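Local coordinates for putative diflavin flavoprotein A 3 (Nostoc sp., PDB 3FNI) that probably transfers electrons from NADH to oxygen, reducing it to water, this chain being the flavodoxin-like domain of the longer diiron protein, at residues 5-10 and 32-37; 62-67 and 90-95. One frame throughout, in Å; residues are numbered along the deposited sequence.

Contact 1: residues 5-10 and 32-37; sequences TSIGVF and TGVGVD
Strands 6-10 and 35-37 run parallel, Ser6 beside Gly35, Ile7 beside Val36 and Gly8 beside Asp37. Four backbone bonds join the two segments, the first from Gly35 N to Thr5 O, just before the strand. The straightest is Val9 N to Asp37 O (2.9 Å, 176° at the hydrogen), in the carbonyl plane; Ile7 N meets Gly35 O from well above the Gly35 carbonyl plane, at 3.0 Å. On the sheet face of Ser6 and Asp37 a side-chain hydrogen bond adds to these. Asp37 leaves its backbone with CG beside the N and anti to the carbonyl carbon (chi1 -68°). Its CB lies 4.1 Å from Ser6 OG, and CG comes nearer. OD1 at the tip accepts a very short hydrogen bond (2.5 Å) from Ser6 OG, through the lone pair turned away from OD2. Ser6 reaches it by holding OG anti to its own N (chi1 179°). OD2 forms a salt bridge with Arg56, so the carboxylate is held at both oxygens and is probably ionised. The other face is aliphatic. Ile7 CG2, in the crowded position between N and carbonyl carbon, presses on Gly35 O at 2.9 Å and meets Val34 CG1 at 3.9 Å, the side chains crossing at about a right angle. The CG2 methyls of Val9 and Val36 crowd together at 3.3 Å, closer than usual van der Waals contact. Ile26 and Ile29 of helix 18-31 cover this face. That helix, ending at Gly33 in a Schellman motif, completes the first beta-alpha-beta crossover of the flavodoxin-like fold.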
ATOM      1  N   THR A   5      13.675   8.835   2.873  1.00 17.52           N
ATOM      2  CA  THR A   5      12.579   8.801   1.908  1.00 14.75           C
ATOM      3  C   THR A   5      12.069   7.370   1.831  1.00 20.80           C
ATOM      4  O   THR A   5      12.805   6.459   1.459  1.00 21.20           O
ATOM      5  CB  THR A   5      13.078   9.239   0.531  1.00 21.44           C
ATOM      6  OG1 THR A   5      13.595  10.572   0.631  1.00 20.59           O
ATOM      7  CG2 THR A   5      11.951   9.183  -0.502  1.00 18.60           C
ATOM      8  N   SER A   6      10.799   7.179   2.164  1.00 24.44           N
ATOM      9  CA  SER A   6      10.231   5.845   2.178  1.00 21.62           C
ATOM     10  C   SER A   6       8.805   5.786   1.652  1.00 20.31           C
ATOM     11  O   SER A   6       8.130   6.805   1.502  1.00 18.40           O
ATOM     12  CB  SER A   6      10.272   5.310   3.616  1.00 19.74           C
ATOM     13  OG  SER A   6       9.702   4.022   3.715  1.00 25.87           O
ATOM     14  N   ILE A   7       8.363   4.568   1.367  1.00 18.60           N
ATOM     15  CA  ILE A   7       7.020   4.326   0.883  1.00 19.32           C
ATOM     16  C   ILE A   7       6.424   3.325   1.858  1.00 14.53           C
ATOM     17  O   ILE A   7       7.060   2.329   2.198  1.00 12.97           O
ATOM     18  CB  ILE A   7       7.050   3.766  -0.556  1.00 19.61           C
ATOM     19  CG1 ILE A   7       5.706   3.135  -0.916  1.00 32.33           C
ATOM     20  CG2 ILE A   7       8.178   2.771  -0.691  1.00 39.08           C
ATOM     21  CD1 ILE A   7       5.520   1.725  -0.388  1.00 28.75           C
ATOM     22  N   GLY A   8       5.214   3.606   2.326  1.00 13.04           N
ATOM     23  CA  GLY A   8       4.570   2.723   3.280  1.00 11.27           C
ATOM     24  C   GLY A   8       3.748   1.621   2.649  1.00 10.83           C
ATOM     25  O   GLY A   8       2.930   1.865   1.760  1.00 14.42           O
ATOM     26  N   VAL A   9       3.974   0.402   3.127  1.00 15.16           N
ATOM     27  CA  VAL A   9       3.275  -0.785   2.657  1.00 13.76           C
ATOM     28  C   VAL A   9       2.437  -1.306   3.822  1.00 25.15           C
ATOM     29  O   VAL A   9       2.973  -1.749   4.839  1.00 10.82           O
ATOM     30  CB  VAL A   9       4.282  -1.862   2.206  1.00 17.71           C
ATOM     31  CG1 VAL A   9       3.549  -3.101   1.737  1.00 16.04           C
ATOM     32  CG2 VAL A   9       5.159  -1.309   1.088  1.00 10.30           C
ATOM     33  N   PHE A  10       1.117  -1.241   3.674  1.00 23.32           N
ATOM     34  CA  PHE A  10       0.215  -1.677   4.730  1.00 18.05           C
ATOM     35  C   PHE A  10      -0.693  -2.806   4.277  1.00 20.85           C
ATOM     36  O   PHE A  10      -1.425  -2.667   3.297  1.00 27.23           O
ATOM     37  CB  PHE A  10      -0.657  -0.511   5.191  1.00 21.44           C
ATOM     38  CG  PHE A  10       0.100   0.755   5.450  1.00 18.44           C
ATOM     39  CD1 PHE A  10       0.620   1.503   4.396  1.00 33.42           C
ATOM     40  CD2 PHE A  10       0.265   1.222   6.748  1.00 17.86           C
ATOM     41  CE1 PHE A  10       1.290   2.704   4.631  1.00 19.17           C
ATOM     42  CE2 PHE A  10       0.932   2.418   6.998  1.00 21.27           C
ATOM     43  CZ  PHE A  10       1.445   3.162   5.937  1.00 27.50           C
ATOM     44  N   THR A  32      14.590   0.809  -7.117  1.00 20.95           N
ATOM     45  CA  THR A  32      14.741   2.244  -7.304  1.00 20.42           C
ATOM     46  C   THR A  32      15.512   2.911  -6.179  1.00 22.38           C
ATOM     47  O   THR A  32      15.712   4.124  -6.192  1.00 31.33           O
ATOM     48  CB  THR A  32      13.375   2.925  -7.402  1.00 23.47           C
ATOM     49  OG1 THR A  32      12.748   2.920  -6.112  1.00 18.47           O
ATOM     50  CG2 THR A  32      12.492   2.183  -8.394  1.00 12.05           C
ATOM     51  N   GLY A  33      15.941   2.118  -5.204  1.00 23.72           N
ATOM     52  CA  GLY A  33      16.685   2.663  -4.087  1.00 19.37           C
ATOM     53  C   GLY A  33      15.825   3.412  -3.086  1.00 21.77           C
ATOM     54  O   GLY A  33      16.358   4.062  -2.192  1.00 25.67           O
ATOM     55  N   VAL A  34      14.502   3.334  -3.230  1.00 19.61           N
ATOM     56  CA  VAL A  34      13.590   4.007  -2.307  1.00 17.22           C
ATOM     57  C   VAL A  34      13.302   3.083  -1.119  1.00 19.68           C
ATOM     58  O   VAL A  34      13.099   1.880  -1.292  1.00 21.96           O
ATOM     59  CB  VAL A  34      12.261   4.389  -3.013  1.00 16.95           C
ATOM     60  CG1 VAL A  34      11.237   4.892  -1.999  1.00  8.22           C
ATOM     61  CG2 VAL A  34      12.527   5.457  -4.052  1.00 16.38           C
ATOM     62  N   GLY A  35      13.301   3.651   0.084  1.00 18.43           N
ATOM     63  CA  GLY A  35      13.056   2.864   1.280  1.00 10.07           C
ATOM     64  C   GLY A  35      11.617   2.407   1.436  1.00 16.97           C
ATOM     65  O   GLY A  35      10.745   2.816   0.676  1.00 17.49           O
ATOM     66  N   VAL A  36      11.359   1.563   2.430  1.00 18.66           N
ATOM     67  CA  VAL A  36      10.012   1.064   2.656  1.00 22.62           C
ATOM     68  C   VAL A  36       9.754   0.720   4.126  1.00 16.24           C
ATOM     69  O   VAL A  36      10.653   0.259   4.828  1.00 13.63           O
ATOM     70  CB  VAL A  36       9.753  -0.194   1.783  1.00 29.81           C
ATOM     71  CG1 VAL A  36      10.679  -1.312   2.201  1.00 33.60           C
ATOM     72  CG2 VAL A  36       8.313  -0.626   1.896  1.00 35.04           C
ATOM     73  N   ASP A  37       8.531   0.975   4.586  1.00 12.48           N
ATOM     74  CA  ASP A  37       8.134   0.658   5.955  1.00 13.34           C
ATOM     75  C   ASP A  37       6.906  -0.244   5.889  1.00 14.55           C
ATOM     76  O   ASP A  37       5.878   0.122   5.316  1.00 21.24           O
ATOM     77  CB  ASP A  37       7.817   1.927   6.759  1.00 17.06           C
ATOM     78  CG  ASP A  37       9.055   2.778   7.032  1.00 27.30           C
ATOM     79  OD1 ASP A  37       9.487   3.528   6.133  1.00 25.00           O
ATOM     80  OD2 ASP A  37       9.608   2.688   8.145  1.00 28.00           O
TER

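Contact 2: residues 62-67 and 90-95; sequences IGMSPA and VGIFET
A beta-alpha-beta unit of the flavodoxin-like sheet places strand 62-63 parallel to strand 90-93, connected through helix 70-83. Three backbone bonds join the segments: Ile62 N to Gly91 O (2.9 Å), Phe93 N to Ile62 O (2.9 Å) and Met64 N to Phe93 O (3.1 Å), each donor nearly along the C=O axis. Phe93 carries CG in the crowded position between its N and carbonyl carbon (chi1 66°), and chi2 of 88° turns the ring face over Gly63. There Gly63 CA makes a CH-pi contact 3.6 Å from the ring centroid, displaced toward the CZ rim; a CB on Gly63 would clash with CZ. An alanine at Phe93 would remove that ring and would probably loosen the packing over Gly63 and against Leu21, Ala22 and Ile25 of helix 18-31. Past the strand ends the chains enter loops which, in flavodoxins, line the FMN site. Just beyond the strands, Thr95 CG2 lies 3.2 Å from Met64 O, while OG1 bonds to Asp100 and Gly97. The face of Ile62 and Ile92, across the sheet from the Phe93 ring, is apolar too: Ile62 CB rests on Ile92 CG1 at 3.9 Å, and Ile62 CG1 approaches Val90 CG2. Met64, present as selenomethionine, bends at chi2 and chi3 to bring SE 3.5 Å from Ile92 CG2, the two crossing obliquely, with Ile103 and Leu107 of helix 103-112 packed on Ile92.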
ATOM      1  N   ILE A  62      -1.415  -0.388  -0.256  1.00 29.57           N
ATOM      2  CA  ILE A  62      -2.387  -1.006   0.632  1.00 26.83           C
ATOM      3  C   ILE A  62      -2.877  -2.358   0.136  1.00 24.46           C
ATOM      4  O   ILE A  62      -3.149  -2.539  -1.049  1.00 12.97           O
ATOM      5  CB  ILE A  62      -3.616  -0.092   0.826  1.00 23.74           C
ATOM      6  CG1 ILE A  62      -3.168   1.324   1.198  1.00 24.09           C
ATOM      7  CG2 ILE A  62      -4.528  -0.672   1.902  1.00 17.82           C
ATOM      8  CD1 ILE A  62      -2.288   1.397   2.417  1.00 34.65           C
ATOM      9  N   GLY A  63      -2.976  -3.305   1.065  1.00 20.79           N
ATOM     10  CA  GLY A  63      -3.466  -4.633   0.744  1.00 19.17           C
ATOM     11  C   GLY A  63      -4.835  -4.753   1.385  1.00 19.06           C
ATOM     12  O   GLY A  63      -5.034  -4.274   2.497  1.00 18.69           O
HETATM   13  N   MSE A  64      -5.786  -5.374   0.695  1.00 14.64           N
HETATM   14  CA  MSE A  64      -7.130  -5.515   1.238  1.00 16.72           C
HETATM   15  C   MSE A  64      -7.188  -6.442   2.449  1.00 23.64           C
HETATM   16  O   MSE A  64      -6.436  -7.413   2.548  1.00 23.86           O
HETATM   17  CB  MSE A  64      -8.089  -6.018   0.158  1.00 17.86           C
HETATM   18  CG  MSE A  64      -8.166  -5.122  -1.073  1.00 18.79           C
HETATM   19 SE   MSE A  64      -8.419  -3.247  -0.639  1.00 34.35          SE
HETATM   20  CE  MSE A  64     -10.132  -3.384   0.259  1.00 11.99           C
ATOM     21  N   SER A  65      -8.088  -6.127   3.375  1.00 24.27           N
ATOM     22  CA  SER A  65      -8.256  -6.923   4.577  1.00 23.32           C
ATOM     23  C   SER A  65      -9.486  -7.811   4.494  1.00 24.70           C
ATOM     24  O   SER A  65     -10.385  -7.585   3.675  1.00 19.01           O
ATOM     25  CB  SER A  65      -8.359  -6.021   5.801  1.00 26.15           C
ATOM     26  OG  SER A  65      -7.078  -5.549   6.179  1.00 43.54           O
ATOM     27  N   PRO A  66      -9.546  -8.841   5.351  1.00 22.32           N
ATOM     28  CA  PRO A  66     -10.693  -9.746   5.339  1.00 22.99           C
ATOM     29  C   PRO A  66     -11.961  -9.041   5.798  1.00 23.20           C
ATOM     30  O   PRO A  66     -11.935  -8.249   6.736  1.00 25.80           O
ATOM     31  CB  PRO A  66     -10.270 -10.856   6.301  1.00 16.37           C
ATOM     32  CG  PRO A  66      -8.770 -10.805   6.259  1.00 20.99           C
ATOM     33  CD  PRO A  66      -8.496  -9.339   6.256  1.00 17.91           C
ATOM     34  N   ALA A  67     -13.065  -9.327   5.120  1.00 20.87           N
ATOM     35  CA  ALA A  67     -14.344  -8.742   5.472  1.00 31.16           C
ATOM     36  C   ALA A  67     -14.804  -9.328   6.804  1.00 41.02           C
ATOM     37  O   ALA A  67     -15.858  -8.962   7.322  1.00 52.93           O
ATOM     38  CB  ALA A  67     -15.365  -9.034   4.391  1.00 35.31           C
ATOM     39  N   VAL A  90      -0.777   6.423  -4.101  1.00 17.03           N
ATOM     40  CA  VAL A  90      -1.176   5.188  -3.446  1.00 12.08           C
ATOM     41  C   VAL A  90      -1.631   4.102  -4.422  1.00 13.60           C
ATOM     42  O   VAL A  90      -2.344   4.377  -5.390  1.00  7.48           O
ATOM     43  CB  VAL A  90      -2.308   5.483  -2.410  1.00 20.79           C
ATOM     44  CG1 VAL A  90      -3.599   5.850  -3.137  1.00 14.13           C
ATOM     45  CG2 VAL A  90      -2.510   4.299  -1.473  1.00 11.12           C
ATOM     46  N   GLY A  91      -1.187   2.873  -4.158  1.00 13.91           N
ATOM     47  CA  GLY A  91      -1.558   1.727  -4.974  1.00 14.64           C
ATOM     48  C   GLY A  91      -2.209   0.684  -4.078  1.00 13.88           C
ATOM     49  O   GLY A  91      -1.846   0.571  -2.910  1.00 14.59           O
ATOM     50  N   ILE A  92      -3.148  -0.089  -4.615  1.00 15.43           N
ATOM     51  CA  ILE A  92      -3.857  -1.089  -3.816  1.00 16.62           C
ATOM     52  C   ILE A  92      -3.948  -2.458  -4.492  1.00 18.33           C
ATOM     53  O   ILE A  92      -4.189  -2.552  -5.696  1.00 16.41           O
ATOM     54  CB  ILE A  92      -5.296  -0.589  -3.486  1.00 17.21           C
ATOM     55  CG1 ILE A  92      -5.208   0.721  -2.678  1.00 22.28           C
ATOM     56  CG2 ILE A  92      -6.074  -1.665  -2.724  1.00 11.22           C
ATOM     57  CD1 ILE A  92      -6.544   1.408  -2.403  1.00 19.44           C
ATOM     58  N   PHE A  93      -3.761  -3.522  -3.712  1.00 15.41           N
ATOM     59  CA  PHE A  93      -3.844  -4.868  -4.259  1.00  8.52           C
ATOM     60  C   PHE A  93      -4.804  -5.768  -3.506  1.00 14.64           C
ATOM     61  O   PHE A  93      -5.034  -5.587  -2.305  1.00 13.19           O
ATOM     62  CB  PHE A  93      -2.456  -5.523  -4.309  1.00 11.17           C
ATOM     63  CG  PHE A  93      -1.840  -5.785  -2.958  1.00 17.57           C
ATOM     64  CD1 PHE A  93      -2.092  -6.972  -2.273  1.00 22.31           C
ATOM     65  CD2 PHE A  93      -0.976  -4.856  -2.383  1.00 16.18           C
ATOM     66  CE1 PHE A  93      -1.490  -7.230  -1.043  1.00 11.90           C
ATOM     67  CE2 PHE A  93      -0.370  -5.106  -1.152  1.00 10.42           C
ATOM     68  CZ  PHE A  93      -0.626  -6.294  -0.484  1.00 12.66           C
ATOM     69  N   GLU A  94      -5.381  -6.719  -4.244  1.00 15.78           N
ATOM     70  CA  GLU A  94      -6.297  -7.713  -3.696  1.00 14.75           C
ATOM     71  C   GLU A  94      -5.390  -8.816  -3.179  1.00 15.29           C
ATOM     72  O   GLU A  94      -4.238  -8.910  -3.596  1.00 18.93           O
ATOM     73  CB  GLU A  94      -7.217  -8.295  -4.777  1.00 12.62           C
ATOM     74  CG  GLU A  94      -8.221  -7.336  -5.367  1.00 16.69           C
ATOM     75  CD  GLU A  94      -9.341  -8.057  -6.121  1.00 17.18           C
ATOM     76  OE1 GLU A  94      -9.115  -9.180  -6.610  1.00 27.02           O
ATOM     77  OE2 GLU A  94     -10.444  -7.497  -6.235  1.00 13.58           O
ATOM     78  N   THR A  95      -5.904  -9.668  -2.301  1.00 16.74           N
ATOM     79  CA  THR A  95      -5.076 -10.725  -1.729  1.00 15.77           C
ATOM     80  C   THR A  95      -5.295 -12.120  -2.292  1.00 13.15           C
ATOM     81  O   THR A  95      -4.409 -12.965  -2.202  1.00 15.95           O
ATOM     82  CB  THR A  95      -5.288 -10.813  -0.214  1.00 19.79           C
ATOM     83  OG1 THR A  95      -6.604 -11.320   0.044  1.00 18.82           O
ATOM     84  CG2 THR A  95      -5.135  -9.433   0.427  1.00 17.16           C
TER

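Contact 1 closes along the chain before contact 2 opens, and their centres lie about 17 Å apart on opposite sides of the chain's centre. Both belong to one five-stranded parallel sheet, ordered 35-40, 6-11, 57-63, 89-93, 116-117. Contact 1 pairs an outermost strand with its neighbour; contact 2 lies deeper. The inner strands 6-11 and 57-63 are adjacent and join the contacts directly: Phe10 O and Gly63 N, 2.8 Å apart, probably hydrogen-bond, and Phe10 CD1 packs 3.5 Å from Ile62 CD1. Helix 18-31 serves both, connecting the strands of contact 1 and covering Phe93 in contact 2. The 2-1-3-4-5 order is that of flavodoxins, consistent with an FMN-binding domain.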